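PDB 2EHH: dihydrodipicolinate synthase from Aquifex aeolicus, which probably catalyses the condensation of pyruvate with aspartate semialdehyde to 4-hydroxy-tetrahydrodipicolinate, a step of lysine biosynthesis, through a Schiff-base intermediate. Local coordinates for residues 101-106 / 140-145. Sequence-based numbering, arbitrary orientation.
Sequences VVVPYY and VEISVD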
loop_
_atom_site.group_PDB
_atom_site.type_symbol
_atom_site.label_atom_id
_atom_site.label_comp_id
_atom_site.label_asym_id
_atom_site.label_seq_id
_atom_site.Cartn_x
_atom_site.Cartn_y
_atom_site.Cartn_z
ATOM N N VAL A 101 -10.833 15.912 18.041
ATOM C CA VAL A 101 -11.472 14.606 18.058
ATOM C C VAL A 101 -10.934 13.734 16.940
ATOM O O VAL A 101 -11.211 13.972 15.766
ATOM C CB VAL A 101 -12.988 14.761 17.905
ATOM C CG1 VAL A 101 -13.665 13.402 17.987
ATOM C CG2 VAL A 101 -13.515 15.705 18.989
ATOM N N VAL A 102 -10.152 12.728 17.307
ATOM C CA VAL A 102 -9.559 11.845 16.314
ATOM C C VAL A 102 -10.593 10.942 15.650
ATOM O O VAL A 102 -11.615 10.589 16.250
ATOM C CB VAL A 102 -8.444 10.965 16.952
ATOM C CG1 VAL A 102 -9.063 9.936 17.898
ATOM C CG2 VAL A 102 -7.622 10.278 15.865
ATOM N N VAL A 103 -10.345 10.604 14.390
ATOM C CA VAL A 103 -11.225 9.697 13.671
ATOM C C VAL A 103 -11.021 8.376 14.409
ATOM O O VAL A 103 -9.888 7.987 14.669
ATOM C CB VAL A 103 -10.772 9.520 12.197
ATOM C CG1 VAL A 103 -11.492 8.337 11.560
ATOM C CG2 VAL A 103 -11.042 10.794 11.413
ATOM N N PRO A 104 -12.108 7.682 14.768
ATOM C CA PRO A 104 -12.004 6.405 15.480
ATOM C C PRO A 104 -10.979 5.435 14.897
ATOM O O PRO A 104 -11.020 5.101 13.708
ATOM C CB PRO A 104 -13.419 5.862 15.400
ATOM C CG PRO A 104 -14.237 7.118 15.555
ATOM C CD PRO A 104 -13.520 8.089 14.628
ATOM N N TYR A 105 -10.068 4.983 15.750
ATOM C CA TYR A 105 -9.031 4.038 15.350
ATOM C C TYR A 105 -9.426 2.599 15.680
ATOM O O TYR A 105 -10.287 2.362 16.527
ATOM C CB TYR A 105 -7.719 4.358 16.074
ATOM C CG TYR A 105 -7.900 4.590 17.558
ATOM C CD1 TYR A 105 -7.958 5.883 18.076
ATOM C CD2 TYR A 105 -8.083 3.519 18.437
ATOM C CE1 TYR A 105 -8.197 6.107 19.421
ATOM C CE2 TYR A 105 -8.325 3.736 19.793
ATOM C CZ TYR A 105 -8.381 5.036 20.267
ATOM O OH TYR A 105 -8.634 5.291 21.583
ATOM N N TYR A 106 -8.798 1.652 14.987
ATOM C CA TYR A 106 -8.994 0.225 15.219
ATOM C C TYR A 106 -10.319 -0.447 14.844
ATOM O O TYR A 106 -10.296 -1.505 14.203
ATOM C CB TYR A 106 -8.672 -0.087 16.681
ATOM C CG TYR A 106 -8.691 -1.560 17.023
ATOM C CD1 TYR A 106 -7.642 -2.397 16.650
ATOM C CD2 TYR A 106 -9.753 -2.111 17.731
ATOM C CE1 TYR A 106 -7.646 -3.752 16.980
ATOM C CE2 TYR A 106 -9.769 -3.467 18.068
ATOM C CZ TYR A 106 -8.710 -4.279 17.691
ATOM O OH TYR A 106 -8.706 -5.607 18.050
ATOM N N VAL A 140 -8.093 3.906 9.051
ATOM C CA VAL A 140 -9.339 4.254 8.363
ATOM C C VAL A 140 -9.254 5.747 8.048
ATOM O O VAL A 140 -8.498 6.471 8.688
ATOM C CB VAL A 140 -10.599 3.999 9.237
ATOM C CG1 VAL A 140 -10.751 5.097 10.287
ATOM C CG2 VAL A 140 -11.837 3.930 8.349
ATOM N N GLU A 141 -10.010 6.210 7.060
ATOM C CA GLU A 141 -9.981 7.630 6.715
ATOM C C GLU A 141 -11.379 8.197 6.530
ATOM O O GLU A 141 -12.251 7.558 5.937
ATOM C CB GLU A 141 -9.160 7.862 5.442
ATOM C CG GLU A 141 -9.235 9.290 4.893
ATOM C CD GLU A 141 -8.123 9.601 3.906
ATOM O OE1 GLU A 141 -7.180 10.340 4.272
ATOM O OE2 GLU A 141 -8.183 9.097 2.765
ATOM N N ILE A 142 -11.594 9.395 7.060
ATOM C CA ILE A 142 -12.884 10.048 6.920
ATOM C C ILE A 142 -12.863 10.712 5.541
ATOM O O ILE A 142 -11.980 11.518 5.241
ATOM C CB ILE A 142 -13.097 11.084 8.044
ATOM C CG1 ILE A 142 -14.511 11.665 7.959
ATOM C CG2 ILE A 142 -12.027 12.162 7.978
ATOM C CD1 ILE A 142 -14.919 12.472 9.198
ATOM N N SER A 143 -13.817 10.346 4.693
ATOM C CA SER A 143 -13.873 10.889 3.335
ATOM C C SER A 143 -14.220 12.369 3.325
ATOM O O SER A 143 -14.787 12.896 4.284
ATOM C CB SER A 143 -14.911 10.143 2.502
ATOM O OG SER A 143 -16.217 10.555 2.867
ATOM N N VAL A 144 -13.887 13.042 2.233
ATOM C CA VAL A 144 -14.200 14.458 2.129
ATOM C C VAL A 144 -15.724 14.608 2.077
ATOM O O VAL A 144 -16.278 15.580 2.595
ATOM C CB VAL A 144 -13.535 15.080 0.880
ATOM C CG1 VAL A 144 -13.884 16.562 0.781
ATOM C CG2 VAL A 144 -12.013 14.908 0.976
ATOM N N ASP A 145 -16.401 13.640 1.464
ATOM C CA ASP A 145 -17.864 13.669 1.404
ATOM C C ASP A 145 -18.409 13.744 2.830
ATOM O O ASP A 145 -19.274 14.560 3.133
ATOM C CB ASP A 145 -18.421 12.401 0.741
ATOM C CG ASP A 145 -18.383 12.456 -0.779
ATOM O OD1 ASP A 145 -18.089 13.528 -1.339
ATOM O OD2 ASP A 145 -18.665 11.416 -1.415
#
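V103 meets V140 and I142 with a different methyl for each, just past the C-terminal end of strand 98-102. Its chi1 of 167°, with CG1 anti to the backbone N, turns CG1 to V140 and CG2 to I142. V103 CG1 sits 3.6 Å from V140 CG1. V103 CG2 reaches I142 CG2 at 3.8 Å. Both closest approaches are methyl to methyl, and the side chains run at a slant to one another. These two V103 contacts are made by side chains, with the nearest CA atoms, those of V103 and I142, 7.0 Å apart. At P104 a backbone atom joins in, the carbonyl O lying 3.4 Å from V140 CG1, a van der Waals touch. L114 of helix 111-124 packs on both V103 and P104. Further along, Y105 and Y106 point their CB away from 140-145, and Y105 stacks on Y106 of the second subunit. On the opposing segment, Q111 binds the backbone at E141 and S143, and S143 OG N-caps helix 144-153 through T146 N. The touching residues lie in two beta-alpha loops at the C-terminal rim of a TIM barrel, after its fourth and fifth strands; V103 lies about 6 Å, side chain to side chain, from Y132, the predicted proton donor/acceptor.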